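Local structure of Rho guanine nucleotide exchange factor TIAM2 (Mus musculus, 3A8P) at residues A[10-14]-A[45-49]; A[22-26]-A[97-101]; A[40-44]-A[54-58]. The protein activates the small GTPase Rac1 as a guanine nucleotide exchange factor, linking extracellular laminin signals to the cytoskeleton and neurite growth. All coordinates share one frame. Residue numbers count along the deposited sequence, not the author numbering.

All three contacts lie in the first PH domain of TIAM2, part of the PHCCEx module that the chain comprises, and all reach the same antiparallel sheet. Strand 11-26 serves interaction 1 near its start and interaction 2 at its far end; their centres are 22 Å apart and their nearest atoms about 9 Å. Strand 40-47 is shared by interactions 1 and 3; the centres of these two lie about 14 Å apart. These two touch: Ala14 CB lies 3.6 Å from Val44 O and 3.8 Å from Trp43 CZ2, and Thr45 OG1 lies 3.7 Å from Tyr54 CE2. Interactions 2 and 3 are separate, with centres 23 Å and nearest atoms about 11 Å apart.

Interaction 1: residues A[10-14]-A[45-49]; sequences VVRKA and TLKGC
Residues 10-14 run antiparallel to 45-49, at the end of strand 40-47. Val10 O accepts from water 1 (2.5 Å), which accepts from Gly48 N (2.9 Å); Gly48 has positive phi (65°), which suits glycine. The CA of exposed Val11 comes within 4.6 Å of Lys47 CA and 3.4 Å of Leu46 O. At Arg12 the chain turns a corner (psi -35°). Arg12 N donates to Leu46 O (2.7 Å), Arg12 CD meets Leu46 CD2 at 3.5 Å, and Arg12 NE donates to water 2 (2.8 Å), which donates to Gly48 O (2.6 Å). Lys13, extended again, accepts from Leu46 N through its O (2.8 Å). Ala14 faces Thr45 (CA-CA 4.2 Å), where its small CB fits 3.9 Å from Thr45 CG2. Buried, apolar Leu46 (chi1 t, chi2 p) suits the side covered by helix 109-130, the C-terminal PH-domain helix, and meets Ala118; Arg12 touches Ser121, Lys13 salt-bridges Asp111 and makes a cation-pi contact with Trp115, and Thr45 meets strand 50-54.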
loop_
_atom_site.group_PDB
_atom_site.type_symbol
_atom_site.label_atom_id
_atom_site.label_comp_id
_atom_site.label_asym_id
_atom_site.label_seq_id
_atom_site.Cartn_x
_atom_site.Cartn_y
_atom_site.Cartn_z
ATOM N N VAL A 10 22.249 -1.548 -10.046
ATOM C CA VAL A 10 21.925 -2.378 -11.246
ATOM C C VAL A 10 20.412 -2.431 -11.499
ATOM O O VAL A 10 19.609 -2.117 -10.617
ATOM C CB VAL A 10 22.451 -3.827 -11.082
ATOM C CG1 VAL A 10 22.236 -4.614 -12.365
ATOM C CG2 VAL A 10 23.924 -3.804 -10.719
ATOM N N VAL A 11 20.038 -2.827 -12.711
ATOM C CA VAL A 11 18.640 -2.926 -13.101
ATOM C C VAL A 11 18.053 -4.300 -12.811
ATOM O O VAL A 11 18.563 -5.318 -13.275
ATOM C CB VAL A 11 18.466 -2.622 -14.600
ATOM C CG1 VAL A 11 17.074 -3.027 -15.058
ATOM C CG2 VAL A 11 18.703 -1.139 -14.854
ATOM N N ARG A 12 16.971 -4.315 -12.044
ATOM C CA ARG A 12 16.287 -5.548 -11.683
ATOM C C ARG A 12 15.316 -5.939 -12.791
ATOM O O ARG A 12 15.105 -7.118 -13.063
ATOM C CB ARG A 12 15.526 -5.348 -10.365
ATOM C CG ARG A 12 14.644 -6.520 -9.951
ATOM C CD ARG A 12 13.890 -6.207 -8.665
ATOM N NE ARG A 12 14.768 -6.140 -7.498
ATOM C CZ ARG A 12 15.230 -7.206 -6.851
ATOM N NH1 ARG A 12 14.896 -8.425 -7.255
ATOM N NH2 ARG A 12 16.021 -7.055 -5.794
ATOM N N LYS A 13 14.724 -4.938 -13.426
ATOM C CA LYS A 13 13.774 -5.177 -14.499
ATOM C C LYS A 13 13.593 -3.907 -15.313
ATOM O O LYS A 13 13.796 -2.802 -14.802
ATOM C CB LYS A 13 12.421 -5.608 -13.931
ATOM C CG LYS A 13 11.503 -6.193 -14.986
ATOM C CD LYS A 13 10.172 -6.610 -14.408
ATOM C CE LYS A 13 9.411 -7.473 -15.389
ATOM N NZ LYS A 13 9.269 -6.832 -16.720
ATOM N N ALA A 14 13.203 -4.073 -16.571
ATOM C CA ALA A 14 13.000 -2.944 -17.468
ATOM C C ALA A 14 11.989 -3.318 -18.553
ATOM O O ALA A 14 11.921 -4.472 -18.965
ATOM C CB ALA A 14 14.331 -2.545 -18.100
ATOM N N THR A 45 12.535 1.427 -15.868
ATOM C CA THR A 45 13.555 0.551 -15.292
ATOM C C THR A 45 13.457 0.566 -13.762
ATOM O O THR A 45 13.079 1.574 -13.165
ATOM C CB THR A 45 14.986 0.985 -15.694
ATOM O OG1 THR A 45 15.321 2.214 -15.036
ATOM C CG2 THR A 45 15.083 1.179 -17.201
ATOM N N LEU A 46 13.779 -0.564 -13.141
ATOM C CA LEU A 46 13.755 -0.687 -11.689
ATOM C C LEU A 46 15.185 -0.903 -11.219
ATOM O O LEU A 46 15.802 -1.931 -11.509
ATOM C CB LEU A 46 12.877 -1.871 -11.253
ATOM C CG LEU A 46 12.829 -2.220 -9.757
ATOM C CD1 LEU A 46 12.295 -1.044 -8.938
ATOM C CD2 LEU A 46 11.940 -3.444 -9.564
ATOM N N LYS A 47 15.703 0.086 -10.502
ATOM C CA LYS A 47 17.066 0.066 -9.977
ATOM C C LYS A 47 16.906 0.285 -8.474
ATOM O O LYS A 47 16.453 1.345 -8.050
ATOM C CB LYS A 47 17.853 1.210 -10.621
ATOM C CG LYS A 47 19.359 1.117 -10.503
ATOM C CD LYS A 47 20.027 2.143 -11.421
ATOM C CE LYS A 47 21.545 2.052 -11.337
ATOM N NZ LYS A 47 22.022 0.666 -11.623
ATOM N N GLY A 48 17.280 -0.705 -7.669
ATOM C CA GLY A 48 17.078 -0.577 -6.237
ATOM C C GLY A 48 15.565 -0.532 -6.077
ATOM O O GLY A 48 14.867 -1.388 -6.621
ATOM N N CYS A 49 15.043 0.453 -5.351
ATOM C CA CYS A 49 13.597 0.582 -5.192
ATOM C C CYS A 49 13.104 1.809 -5.929
ATOM O O CYS A 49 12.064 2.373 -5.586
ATOM C CB CYS A 49 13.205 0.699 -3.723
ATOM S SG CYS A 49 12.864 -0.876 -2.954
HETATM O O HOH W 1 18.258 -3.147 -8.797
HETATM O O HOH W 2 15.846 -3.596 -7.490
#

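Interaction 2: residues A[22-26]-A[97-101]; sequences LVTLQ and SCGDV
A classic beta bulge in the PH-domain sheet marks this contact, where strand 11-26 meets the start of strand 101-105 and the loop before it. The segments run antiparallel, their end-to-end directions 159° apart. Leu22 and Val23 both face Val101: Val101 O accepts from Leu22 N (3.0 Å) and Val23 N (3.2 Å), while Val101 N donates to Val23 O (3.0 Å). Leu22, with psi at -48°, supplies the extra residue of the bulge; Val23 returns to extended angles (-133/146). Val23 and Val101 form a hydrogen-bonded pair, CA-CA 4.8 Å, with both chi1 in t and their CB atoms 3.7 Å apart. These beta-branched residues suit an extended backbone and a buried face, where Val23 also meets Leu31 and Leu33 and Val101 meets helix 236-245. Next along, Thr24 lies beside Asp100 (CA-CA 4.5 Å); with chi1 t in Thr24 and m in Asp100, Thr24 OG1 donates to Asp100 OD1 at 3.1 Å. Gly99 (phi/psi 101/7) lies by Leu25, CA-CA 5.3 Å; a CB here would crowd Leu25 CB and clash with the preceding carbonyl. Leu25 CD2 reaches Cys98 O at 3.3 Å. Asn96 OD1 accepts from the Cys98 and Asp100 amides. The chemistry thus divides by side: apolar valines close the buried face, whereas a hydroxyl-carboxylate bond extends the backbone pairing at the more exposed Thr24 and Asp100.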
loop_
_atom_site.group_PDB
_atom_site.type_symbol
_atom_site.label_atom_id
_atom_site.label_comp_id
_atom_site.label_asym_id
_atom_site.label_seq_id
_atom_site.Cartn_x
_atom_site.Cartn_y
_atom_site.Cartn_z
ATOM N N LEU A 22 -3.055 8.288 -10.141
ATOM C CA LEU A 22 -4.458 8.187 -9.753
ATOM C C LEU A 22 -4.863 8.971 -8.507
ATOM O O LEU A 22 -5.874 9.675 -8.508
ATOM C CB LEU A 22 -4.827 6.711 -9.557
ATOM C CG LEU A 22 -6.280 6.387 -9.213
ATOM C CD1 LEU A 22 -7.185 6.874 -10.334
ATOM C CD2 LEU A 22 -6.441 4.888 -9.012
ATOM N N VAL A 23 -4.088 8.833 -7.441
ATOM C CA VAL A 23 -4.391 9.512 -6.193
ATOM C C VAL A 23 -3.147 10.183 -5.631
ATOM O O VAL A 23 -2.033 9.678 -5.788
ATOM C CB VAL A 23 -4.922 8.514 -5.129
ATOM C CG1 VAL A 23 -5.166 9.236 -3.811
ATOM C CG2 VAL A 23 -6.212 7.855 -5.618
ATOM N N THR A 24 -3.341 11.325 -4.976
ATOM C CA THR A 24 -2.233 12.044 -4.368
ATOM C C THR A 24 -2.665 12.666 -3.042
ATOM O O THR A 24 -3.844 12.929 -2.821
ATOM C CB THR A 24 -1.696 13.158 -5.291
ATOM O OG1 THR A 24 -0.528 13.734 -4.694
ATOM C CG2 THR A 24 -2.742 14.250 -5.493
ATOM N N LEU A 25 -1.695 12.895 -2.166
ATOM C CA LEU A 25 -1.952 13.473 -0.853
ATOM C C LEU A 25 -1.751 14.986 -0.897
ATOM O O LEU A 25 -0.623 15.467 -1.011
ATOM C CB LEU A 25 -1.003 12.847 0.169
ATOM C CG LEU A 25 -1.157 13.206 1.645
ATOM C CD1 LEU A 25 -2.523 12.760 2.144
ATOM C CD2 LEU A 25 -0.056 12.530 2.442
ATOM N N GLN A 26 -2.846 15.732 -0.813
ATOM C CA GLN A 26 -2.779 17.190 -0.848
ATOM C C GLN A 26 -2.613 17.808 0.539
ATOM O O GLN A 26 -2.794 17.131 1.555
ATOM C CB GLN A 26 -4.036 17.755 -1.511
ATOM C CG GLN A 26 -4.179 17.368 -2.971
ATOM C CD GLN A 26 -3.004 17.823 -3.821
ATOM O OE1 GLN A 26 -1.864 17.420 -3.593
ATOM N NE2 GLN A 26 -3.279 18.668 -4.809
ATOM N N SER A 97 4.506 4.750 0.041
ATOM C CA SER A 97 4.410 5.034 1.462
ATOM C C SER A 97 4.125 6.503 1.773
ATOM O O SER A 97 4.249 6.921 2.922
ATOM C CB SER A 97 5.717 4.634 2.152
ATOM O OG SER A 97 6.808 5.345 1.595
ATOM N N CYS A 98 3.730 7.275 0.765
ATOM C CA CYS A 98 3.468 8.698 0.960
ATOM C C CYS A 98 2.026 9.124 0.709
ATOM O O CYS A 98 1.701 10.302 0.830
ATOM C CB CYS A 98 4.397 9.522 0.062
ATOM S SG CYS A 98 6.156 9.176 0.311
ATOM N N GLY A 99 1.163 8.178 0.358
ATOM C CA GLY A 99 -0.221 8.533 0.104
ATOM C C GLY A 99 -0.514 8.641 -1.378
ATOM O O GLY A 99 -1.597 9.061 -1.784
ATOM N N ASP A 100 0.454 8.263 -2.201
ATOM C CA ASP A 100 0.262 8.319 -3.647
ATOM C C ASP A 100 -0.115 6.951 -4.216
ATOM O O ASP A 100 0.363 5.914 -3.749
ATOM C CB ASP A 100 1.532 8.830 -4.334
ATOM C CG ASP A 100 1.945 10.204 -3.844
ATOM O OD1 ASP A 100 1.167 11.165 -4.038
ATOM O OD2 ASP A 100 3.049 10.316 -3.257
ATOM N N VAL A 101 -0.985 6.966 -5.222
ATOM C CA VAL A 101 -1.427 5.748 -5.888
ATOM C C VAL A 101 -1.215 5.935 -7.393
ATOM O O VAL A 101 -1.513 7.000 -7.942
ATOM C CB VAL A 101 -2.916 5.453 -5.596
ATOM C CG1 VAL A 101 -3.333 4.145 -6.253
ATOM C CG2 VAL A 101 -3.138 5.373 -4.080
#

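Interaction 3: residues A[40-44]-A[54-58]; sequences KQYWV and YETYG
This is the open end of a beta hairpin in the PH-domain sheet: strand 40-47 pairs with strand 50-54, and the chain then leaves the sheet over Trp43. Tyr54 makes the last antiparallel pair, a hydrogen-bonded one with Trp43 (CA-CA 5.1 Å): Trp43 N donates to Tyr54 O at 2.8 Å and Tyr54 N to Trp43 O at 2.9 Å. Both side chains lie on one face of the sheet; with chi1 m in Tyr54 and t in Trp43, Tyr54 CD2 comes to the indole edge, 4.3 Å from Trp43 CD1. Glu55 (-78/-9) breaks the extended run. Its aliphatic CG rests 3.9 Å from Tyr42 CE1, so its methylene part packs while the carboxylate can remain at the surface. Thr56 returns to extended angles (-140/152) and puts its O 3.7 Å from Trp43 CB. Tyr57, chi1 t, directs its ring edge at the indole face in a T-shaped stack: the tyrosine and six-membered indole ring centroids are 4.7 Å apart, the planes at 84°, with Tyr57 CE1 3.6 Å from Trp43 CZ2. Broad and flat, tryptophan can receive this edge while Trp16 of strand 11-26 makes a further edge-to-face contact with it. Gly58, extended, places its N over the indole face. Water 3 closes the contact, accepting from Trp43 NE1 at 2.9 Å and donating to Gly58 O at 3.1 Å.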
loop_
_atom_site.group_PDB
_atom_site.type_symbol
_atom_site.label_atom_id
_atom_site.label_comp_id
_atom_site.label_asym_id
_atom_site.label_seq_id
_atom_site.Cartn_x
_atom_site.Cartn_y
_atom_site.Cartn_z
ATOM N N LYS A 40 0.201 7.625 -20.334
ATOM C CA LYS A 40 1.375 7.949 -21.135
ATOM C C LYS A 40 2.278 6.726 -21.072
ATOM O O LYS A 40 2.361 6.068 -20.036
ATOM C CB LYS A 40 2.110 9.165 -20.564
ATOM C CG LYS A 40 1.284 10.439 -20.558
ATOM C CD LYS A 40 2.032 11.574 -19.876
ATOM C CE LYS A 40 1.173 12.830 -19.781
ATOM N NZ LYS A 40 1.883 13.906 -19.037
ATOM N N GLN A 41 2.953 6.421 -22.172
ATOM C CA GLN A 41 3.839 5.261 -22.223
ATOM C C GLN A 41 5.279 5.660 -21.937
ATOM O O GLN A 41 5.727 6.714 -22.359
ATOM C CB GLN A 41 3.748 4.600 -23.600
ATOM C CG GLN A 41 4.556 3.327 -23.741
ATOM C CD GLN A 41 4.498 2.780 -25.151
ATOM O OE1 GLN A 41 4.679 3.523 -26.114
ATOM N NE2 GLN A 41 4.255 1.481 -25.283
ATOM N N TYR A 42 6.003 4.810 -21.217
ATOM C CA TYR A 42 7.391 5.087 -20.887
ATOM C C TYR A 42 8.183 3.796 -20.870
ATOM O O TYR A 42 7.635 2.731 -20.605
ATOM C CB TYR A 42 7.520 5.678 -19.476
ATOM C CG TYR A 42 6.911 7.038 -19.238
ATOM C CD1 TYR A 42 7.573 8.197 -19.639
ATOM C CD2 TYR A 42 5.693 7.170 -18.573
ATOM C CE1 TYR A 42 7.043 9.451 -19.381
ATOM C CE2 TYR A 42 5.150 8.422 -18.311
ATOM C CZ TYR A 42 5.832 9.558 -18.715
ATOM O OH TYR A 42 5.327 10.803 -18.428
ATOM N N TRP A 43 9.476 3.895 -21.148
ATOM C CA TRP A 43 10.342 2.743 -21.037
ATOM C C TRP A 43 10.731 2.888 -19.565
ATOM O O TRP A 43 11.316 3.901 -19.169
ATOM C CB TRP A 43 11.577 2.881 -21.926
ATOM C CG TRP A 43 12.571 1.795 -21.670
ATOM C CD1 TRP A 43 13.725 1.894 -20.947
ATOM C CD2 TRP A 43 12.464 0.426 -22.073
ATOM N NE1 TRP A 43 14.342 0.670 -20.871
ATOM C CE2 TRP A 43 13.591 -0.251 -21.554
ATOM C CE3 TRP A 43 11.526 -0.296 -22.823
ATOM C CZ2 TRP A 43 13.808 -1.625 -21.759
ATOM C CZ3 TRP A 43 11.742 -1.667 -23.031
ATOM C CH2 TRP A 43 12.877 -2.313 -22.496
ATOM N N VAL A 44 10.394 1.893 -18.753
ATOM C CA VAL A 44 10.663 1.968 -17.322
ATOM C C VAL A 44 11.720 0.989 -16.822
ATOM O O VAL A 44 11.804 -0.134 -17.298
ATOM C CB VAL A 44 9.339 1.745 -16.534
ATOM C CG1 VAL A 44 9.600 1.710 -15.030
ATOM C CG2 VAL A 44 8.355 2.848 -16.871
ATOM N N TYR A 54 11.762 6.684 -18.736
ATOM C CA TYR A 54 12.448 7.252 -19.892
ATOM C C TYR A 54 11.428 7.359 -21.014
ATOM O O TYR A 54 10.616 6.450 -21.203
ATOM C CB TYR A 54 13.585 6.334 -20.344
ATOM C CG TYR A 54 14.682 6.164 -19.330
ATOM C CD1 TYR A 54 15.809 6.996 -19.341
ATOM C CD2 TYR A 54 14.605 5.172 -18.359
ATOM C CE1 TYR A 54 16.832 6.831 -18.408
ATOM C CE2 TYR A 54 15.613 5.000 -17.425
ATOM C CZ TYR A 54 16.725 5.829 -17.456
ATOM O OH TYR A 54 17.732 5.633 -16.546
ATOM N N GLU A 55 11.460 8.453 -21.764
ATOM C CA GLU A 55 10.513 8.603 -22.856
ATOM C C GLU A 55 10.875 7.792 -24.097
ATOM O O GLU A 55 10.074 7.682 -25.024
ATOM C CB GLU A 55 10.335 10.084 -23.200
ATOM C CG GLU A 55 9.147 10.703 -22.462
ATOM C CD GLU A 55 9.173 12.216 -22.431
ATOM O OE1 GLU A 55 8.190 12.809 -21.935
ATOM O OE2 GLU A 55 10.175 12.809 -22.892
ATOM N N THR A 56 12.069 7.208 -24.116
ATOM C CA THR A 56 12.481 6.400 -25.256
ATOM C C THR A 56 13.224 5.149 -24.805
ATOM O O THR A 56 13.852 5.135 -23.747
ATOM C CB THR A 56 13.393 7.192 -26.226
ATOM O OG1 THR A 56 14.647 7.467 -25.590
ATOM C CG2 THR A 56 12.735 8.510 -26.622
ATOM N N TYR A 57 13.142 4.096 -25.610
ATOM C CA TYR A 57 13.818 2.848 -25.291
ATOM C C TYR A 57 15.325 3.050 -25.343
ATOM O O TYR A 57 15.825 3.824 -26.159
ATOM C CB TYR A 57 13.421 1.756 -26.285
ATOM C CG TYR A 57 14.347 0.567 -26.246
ATOM C CD1 TYR A 57 14.383 -0.279 -25.138
ATOM C CD2 TYR A 57 15.230 0.318 -27.295
ATOM C CE1 TYR A 57 15.279 -1.344 -25.073
ATOM C CE2 TYR A 57 16.130 -0.744 -27.241
ATOM C CZ TYR A 57 16.149 -1.570 -26.128
ATOM O OH TYR A 57 17.038 -2.618 -26.072
ATOM N N GLY A 58 16.047 2.345 -24.481
ATOM C CA GLY A 58 17.492 2.478 -24.465
ATOM C C GLY A 58 18.214 1.224 -24.011
ATOM O O GLY A 58 17.881 0.649 -22.972
HETATM O O HOH W 3 17.081 0.159 -19.981
#